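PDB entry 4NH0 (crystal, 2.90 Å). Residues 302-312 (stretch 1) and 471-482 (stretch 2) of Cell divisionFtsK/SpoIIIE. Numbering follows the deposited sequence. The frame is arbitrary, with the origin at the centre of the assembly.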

ATOM      1  N   GLY A 302     -18.679  32.960  42.269  1.00 71.14           N
ATOM      2  CA  GLY A 302     -18.356  34.261  41.720  1.00 83.88           C
ATOM      3  C   GLY A 302     -17.285  34.182  40.653  1.00 81.79           C
ATOM      4  O   GLY A 302     -16.772  33.105  40.359  1.00 75.25           O
ATOM      5  N   MET A 303     -16.968  35.332  40.064  1.00102.10           N
ATOM      6  CA  MET A 303     -15.907  35.456  39.064  1.00 98.74           C
ATOM      7  C   MET A 303     -16.095  34.556  37.842  1.00 94.24           C
ATOM      8  O   MET A 303     -15.159  34.346  37.076  1.00 77.13           O
ATOM      9  CB  MET A 303     -14.545  35.191  39.711  1.00 80.24           C
ATOM     10  CG  MET A 303     -14.049  36.346  40.568  1.00 84.50           C
ATOM     11  SD  MET A 303     -12.497  36.012  41.419  1.00 88.29           S
ATOM     12  CE  MET A 303     -13.100  35.395  42.986  1.00 77.62           C
ATOM     13  N   GLY A 304     -17.307  34.038  37.664  1.00 94.72           N
ATOM     14  CA  GLY A 304     -17.672  33.295  36.468  1.00 83.91           C
ATOM     15  C   GLY A 304     -16.853  32.059  36.149  1.00 90.36           C
ATOM     16  O   GLY A 304     -15.891  31.740  36.846  1.00100.22           O
ATOM     17  N   PRO A 305     -17.239  31.347  35.081  1.00 87.94           N
ATOM     18  CA  PRO A 305     -16.573  30.110  34.659  1.00 78.49           C
ATOM     19  C   PRO A 305     -15.212  30.351  34.016  1.00 72.81           C
ATOM     20  O   PRO A 305     -14.256  29.640  34.322  1.00 51.63           O
ATOM     21  CB  PRO A 305     -17.550  29.516  33.634  1.00 67.76           C
ATOM     22  CG  PRO A 305     -18.843  30.246  33.842  1.00 81.01           C
ATOM     23  CD  PRO A 305     -18.449  31.612  34.289  1.00 86.97           C
ATOM     24  N   HIS A 306     -15.126  31.344  33.137  1.00 80.58           N
ATOM     25  CA  HIS A 306     -13.923  31.553  32.342  1.00 74.97           C
ATOM     26  C   HIS A 306     -13.261  32.894  32.632  1.00 73.38           C
ATOM     27  O   HIS A 306     -13.900  33.817  33.135  1.00 77.52           O
ATOM     28  CB  HIS A 306     -14.260  31.449  30.856  1.00 76.27           C
ATOM     29  CG  HIS A 306     -15.294  30.413  30.550  1.00 74.40           C
ATOM     30  ND1 HIS A 306     -14.999  29.070  30.455  1.00 66.19           N
ATOM     31  CD2 HIS A 306     -16.625  30.522  30.326  1.00 73.43           C
ATOM     32  CE1 HIS A 306     -16.102  28.397  30.183  1.00 78.49           C
ATOM     33  NE2 HIS A 306     -17.103  29.254  30.099  1.00 82.51           N
ATOM     34  N   GLY A 307     -11.976  32.996  32.307  1.00 68.58           N
ATOM     35  CA  GLY A 307     -11.224  34.211  32.560  1.00 62.55           C
ATOM     36  C   GLY A 307     -10.036  34.416  31.641  1.00 69.98           C
ATOM     37  O   GLY A 307      -9.693  33.542  30.845  1.00 79.12           O
ATOM     38  N   LEU A 308      -9.402  35.577  31.762  1.00 68.23           N
ATOM     39  CA  LEU A 308      -8.294  35.950  30.891  1.00 66.58           C
ATOM     40  C   LEU A 308      -7.122  36.519  31.685  1.00 70.15           C
ATOM     41  O   LEU A 308      -7.314  37.240  32.662  1.00 71.05           O
ATOM     42  CB  LEU A 308      -8.770  36.961  29.844  1.00 72.59           C
ATOM     43  CG  LEU A 308      -7.727  37.713  29.017  1.00 58.40           C
ATOM     44  CD1 LEU A 308      -8.125  37.743  27.556  1.00 68.18           C
ATOM     45  CD2 LEU A 308      -7.560  39.128  29.546  1.00 82.68           C
ATOM     46  N   CYS A 309      -5.906  36.189  31.256  1.00 75.06           N
ATOM     47  CA  CYS A 309      -4.701  36.686  31.908  1.00 57.99           C
ATOM     48  C   CYS A 309      -3.713  37.255  30.898  1.00 67.17           C
ATOM     49  O   CYS A 309      -3.334  36.582  29.942  1.00 86.44           O
ATOM     50  CB  CYS A 309      -4.033  35.576  32.718  1.00 58.30           C
ATOM     51  SG  CYS A 309      -2.375  35.986  33.303  1.00 81.96           S
ATOM     52  N   ILE A 310      -3.294  38.497  31.117  1.00 75.56           N
ATOM     53  CA  ILE A 310      -2.329  39.145  30.239  1.00 69.77           C
ATOM     54  C   ILE A 310      -1.109  39.595  31.033  1.00 66.30           C
ATOM     55  O   ILE A 310      -1.239  40.182  32.106  1.00 78.63           O
ATOM     56  CB  ILE A 310      -2.947  40.355  29.512  1.00 67.06           C
ATOM     57  CG1 ILE A 310      -4.109  39.906  28.627  1.00 71.98           C
ATOM     58  CG2 ILE A 310      -1.901  41.074  28.675  1.00 74.72           C
ATOM     59  CD1 ILE A 310      -3.724  38.876  27.587  1.00 77.95           C
ATOM     60  N   GLY A 311       0.075  39.309  30.505  1.00 73.06           N
ATOM     61  CA  GLY A 311       1.311  39.708  31.148  1.00 77.88           C
ATOM     62  C   GLY A 311       2.492  39.614  30.205  1.00 87.27           C
ATOM     63  O   GLY A 311       2.788  38.546  29.672  1.00 91.08           O
ATOM     64  N   ALA A 312       3.168  40.738  29.998  1.00 83.91           N
ATOM     65  CA  ALA A 312       4.335  40.780  29.124  1.00 80.41           C
ATOM     66  C   ALA A 312       5.490  39.987  29.723  1.00 88.37           C
ATOM     67  O   ALA A 312       5.391  39.469  30.835  1.00 97.67           O
ATOM     68  CB  ALA A 312       4.753  42.216  28.866  1.00 90.93           C
ATOM     69  N   THR A 471     -17.410  38.943  26.504  1.00 96.56           N
ATOM     70  CA  THR A 471     -18.557  38.761  27.384  1.00 97.37           C
ATOM     71  C   THR A 471     -18.380  37.540  28.283  1.00 95.03           C
ATOM     72  O   THR A 471     -18.675  37.588  29.477  1.00 93.03           O
ATOM     73  CB  THR A 471     -19.861  38.607  26.579  1.00109.75           C
ATOM     74  OG1 THR A 471     -20.022  39.730  25.704  1.00121.62           O
ATOM     75  CG2 THR A 471     -21.061  38.519  27.511  1.00 97.84           C
ATOM     76  N   HIS A 472     -17.887  36.452  27.702  1.00 96.27           N
ATOM     77  CA  HIS A 472     -17.782  35.181  28.410  1.00100.25           C
ATOM     78  C   HIS A 472     -16.618  35.149  29.396  1.00 92.89           C
ATOM     79  O   HIS A 472     -16.598  34.331  30.316  1.00 81.01           O
ATOM     80  CB  HIS A 472     -17.645  34.034  27.408  1.00100.99           C
ATOM     81  CG  HIS A 472     -18.730  34.004  26.376  1.00 99.06           C
ATOM     82  ND1 HIS A 472     -18.646  34.695  25.188  1.00102.57           N
ATOM     83  CD2 HIS A 472     -19.927  33.371  26.359  1.00 97.04           C
ATOM     84  CE1 HIS A 472     -19.741  34.487  24.481  1.00108.42           C
ATOM     85  NE2 HIS A 472     -20.535  33.687  25.169  1.00109.32           N
ATOM     86  N   LEU A 473     -15.649  36.034  29.200  1.00 79.97           N
ATOM     87  CA  LEU A 473     -14.507  36.115  30.102  1.00 78.96           C
ATOM     88  C   LEU A 473     -14.858  36.948  31.329  1.00 87.45           C
ATOM     89  O   LEU A 473     -14.819  38.174  31.289  1.00 84.14           O
ATOM     90  CB  LEU A 473     -13.296  36.702  29.380  1.00 75.73           C
ATOM     91  CG  LEU A 473     -12.720  35.795  28.292  1.00 61.67           C
ATOM     92  CD1 LEU A 473     -11.584  36.477  27.552  1.00 57.35           C
ATOM     93  CD2 LEU A 473     -12.256  34.481  28.895  1.00 70.61           C
ATOM     94  N   SER A 474     -15.204  36.271  32.416  1.00 86.03           N
ATOM     95  CA  SER A 474     -15.651  36.946  33.627  1.00 68.00           C
ATOM     96  C   SER A 474     -14.508  37.645  34.350  1.00 80.29           C
ATOM     97  O   SER A 474     -14.428  38.873  34.354  1.00 95.37           O
ATOM     98  CB  SER A 474     -16.332  35.953  34.565  1.00 78.40           C
ATOM     99  OG  SER A 474     -17.302  35.187  33.873  1.00 92.16           O
ATOM    100  N   TYR A 475     -13.626  36.866  34.967  1.00 74.44           N
ATOM    101  CA  TYR A 475     -12.506  37.441  35.704  1.00 69.12           C
ATOM    102  C   TYR A 475     -11.347  37.763  34.773  1.00 68.25           C
ATOM    103  O   TYR A 475     -11.150  37.097  33.759  1.00 78.29           O
ATOM    104  CB  TYR A 475     -12.045  36.499  36.822  1.00 73.88           C
ATOM    105  CG  TYR A 475     -11.485  35.168  36.363  1.00 66.81           C
ATOM    106  CD1 TYR A 475     -12.322  34.092  36.104  1.00 76.34           C
ATOM    107  CD2 TYR A 475     -10.117  34.981  36.214  1.00 61.05           C
ATOM    108  CE1 TYR A 475     -11.817  32.874  35.700  1.00 77.32           C
ATOM    109  CE2 TYR A 475      -9.603  33.764  35.805  1.00 60.63           C
ATOM    110  CZ  TYR A 475     -10.458  32.715  35.550  1.00 70.19           C
ATOM    111  OH  TYR A 475      -9.955  31.503  35.144  1.00 62.16           O
ATOM    112  N   ARG A 476     -10.590  38.799  35.115  1.00 63.06           N
ATOM    113  CA  ARG A 476      -9.464  39.223  34.297  1.00 57.61           C
ATOM    114  C   ARG A 476      -8.254  39.538  35.167  1.00 58.66           C
ATOM    115  O   ARG A 476      -8.315  40.402  36.040  1.00 68.02           O
ATOM    116  CB  ARG A 476      -9.847  40.441  33.451  1.00 75.30           C
ATOM    117  CG  ARG A 476     -10.892  40.152  32.384  1.00 75.66           C
ATOM    118  CD  ARG A 476     -11.197  41.381  31.546  1.00 79.72           C
ATOM    119  NE  ARG A 476     -12.247  41.139  30.563  1.00 92.16           N
ATOM    120  CZ  ARG A 476     -12.781  42.075  29.785  1.00110.51           C
ATOM    121  NH1 ARG A 476     -12.362  43.332  29.864  1.00 96.42           N
ATOM    122  NH2 ARG A 476     -13.734  41.753  28.922  1.00119.58           N
ATOM    123  N   ILE A 477      -7.160  38.822  34.932  1.00 58.43           N
ATOM    124  CA  ILE A 477      -5.929  39.048  35.675  1.00 58.52           C
ATOM    125  C   ILE A 477      -4.926  39.808  34.820  1.00 64.42           C
ATOM    126  O   ILE A 477      -4.430  39.290  33.820  1.00 74.93           O
ATOM    127  CB  ILE A 477      -5.295  37.730  36.145  1.00 61.29           C
ATOM    128  CG1 ILE A 477      -6.249  36.980  37.074  1.00 59.33           C
ATOM    129  CG2 ILE A 477      -3.976  37.995  36.850  1.00 52.27           C
ATOM    130  CD1 ILE A 477      -5.655  35.737  37.686  1.00 51.77           C
ATOM    131  N   GLY A 478      -4.631  41.039  35.217  1.00 74.54           N
ATOM    132  CA  GLY A 478      -3.722  41.877  34.463  1.00 70.74           C
ATOM    133  C   GLY A 478      -2.403  42.115  35.167  1.00 74.02           C
ATOM    134  O   GLY A 478      -2.326  42.889  36.120  1.00 80.89           O
ATOM    135  N   LEU A 479      -1.359  41.443  34.697  1.00 64.35           N
ATOM    136  CA  LEU A 479      -0.010  41.704  35.176  1.00 61.64           C
ATOM    137  C   LEU A 479       0.545  42.924  34.454  1.00 81.54           C
ATOM    138  O   LEU A 479      -0.208  43.687  33.852  1.00 88.03           O
ATOM    139  CB  LEU A 479       0.891  40.490  34.958  1.00 75.54           C
ATOM    140  CG  LEU A 479       0.394  39.175  35.557  1.00 55.66           C
ATOM    141  CD1 LEU A 479       1.421  38.077  35.359  1.00 67.28           C
ATOM    142  CD2 LEU A 479       0.068  39.348  37.029  1.00 68.50           C
ATOM    143  N   ARG A 480       1.859  43.111  34.508  1.00 79.31           N
ATOM    144  CA  ARG A 480       2.476  44.240  33.825  1.00 87.67           C
ATOM    145  C   ARG A 480       2.355  44.086  32.313  1.00 89.87           C
ATOM    146  O   ARG A 480       2.968  43.200  31.719  1.00101.05           O
ATOM    147  CB  ARG A 480       3.944  44.382  34.228  1.00 83.08           C
ATOM    148  CG  ARG A 480       4.652  45.537  33.544  1.00 81.17           C
ATOM    149  CD  ARG A 480       6.044  45.745  34.108  1.00 86.82           C
ATOM    150  NE  ARG A 480       6.824  44.512  34.096  1.00 86.34           N
ATOM    151  CZ  ARG A 480       7.355  43.979  33.002  1.00 86.95           C
ATOM    152  NH1 ARG A 480       7.186  44.565  31.826  1.00 68.35           N
ATOM    153  NH2 ARG A 480       8.052  42.854  33.083  1.00 92.04           N
ATOM    154  N   THR A 481       1.555  44.952  31.699  1.00 90.12           N
ATOM    155  CA  THR A 481       1.318  44.889  30.261  1.00 87.62           C
ATOM    156  C   THR A 481       2.394  45.636  29.483  1.00 95.06           C
ATOM    157  O   THR A 481       3.249  46.300  30.067  1.00 93.81           O
ATOM    158  CB  THR A 481      -0.058  45.470  29.892  1.00 86.55           C
ATOM    159  OG1 THR A 481      -0.117  46.848  30.281  1.00 90.00           O
ATOM    160  CG2 THR A 481      -1.163  44.702  30.595  1.00 86.29           C
ATOM    161  N   PHE A 482       2.343  45.523  28.160  1.00111.49           N
ATOM    162  CA  PHE A 482       3.314  46.184  27.297  1.00113.79           C
ATOM    163  C   PHE A 482       2.923  47.630  27.027  1.00104.65           C
ATOM    164  O   PHE A 482       3.758  48.529  27.102  1.00102.58           O
ATOM    165  CB  PHE A 482       3.460  45.429  25.973  1.00115.73           C
ATOM    166  CG  PHE A 482       4.447  46.053  25.027  1.00113.66           C
ATOM    167  CD1 PHE A 482       5.793  45.739  25.105  1.00110.09           C
ATOM    168  CD2 PHE A 482       4.029  46.951  24.056  1.00114.30           C
ATOM    169  CE1 PHE A 482       6.705  46.310  24.239  1.00111.07           C
ATOM    170  CE2 PHE A 482       4.937  47.525  23.188  1.00115.33           C
ATOM    171  CZ  PHE A 482       6.276  47.204  23.278  1.00115.58           C
TER

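A tyrosine ring lying flat over a glycine in the neighbouring strand is the signature of this contact. Gly307 CA sits 3.4 Å from the centroid of the Tyr475 ring (CG to CZ), only 12° off the ring normal, so one of its C–H bonds can point at the π face. The absent side chain makes this possible: a CB on Gly307 would fall 2.2 Å from Tyr475 CZ, inside the ring's own space.

The motif is set in an ordinary parallel ladder, in which every second residue of the first strand bonds, through its N and its O, to the two residues flanking its partner. Leu308 N donates to Tyr475 O (3.1 Å) and Leu308 O accepts from Ile477 N (2.8 Å); Ile310 repeats the pattern, its N reaching Ile477 O at 3.0 Å and its O receiving Leu479 N at 2.9 Å. The pairing extends past the first strand, where Ala312 N donates to Arg480 O (3.0 Å).

Side chains follow the alternation of the sheet. Cys309 and Ile477 share the face that carries Tyr475, with their CB atoms 4.2 Å apart. Leu308 and Arg476 point to the other face, and Leu308 CB also packs against Leu473 CD1 at 3.7 Å, an apolar contact between two buried leucines. The principle is general: backbone hydrogen bonds hold the strands together, while side-chain size, down to the lack of a side chain at Gly307, shapes the packing.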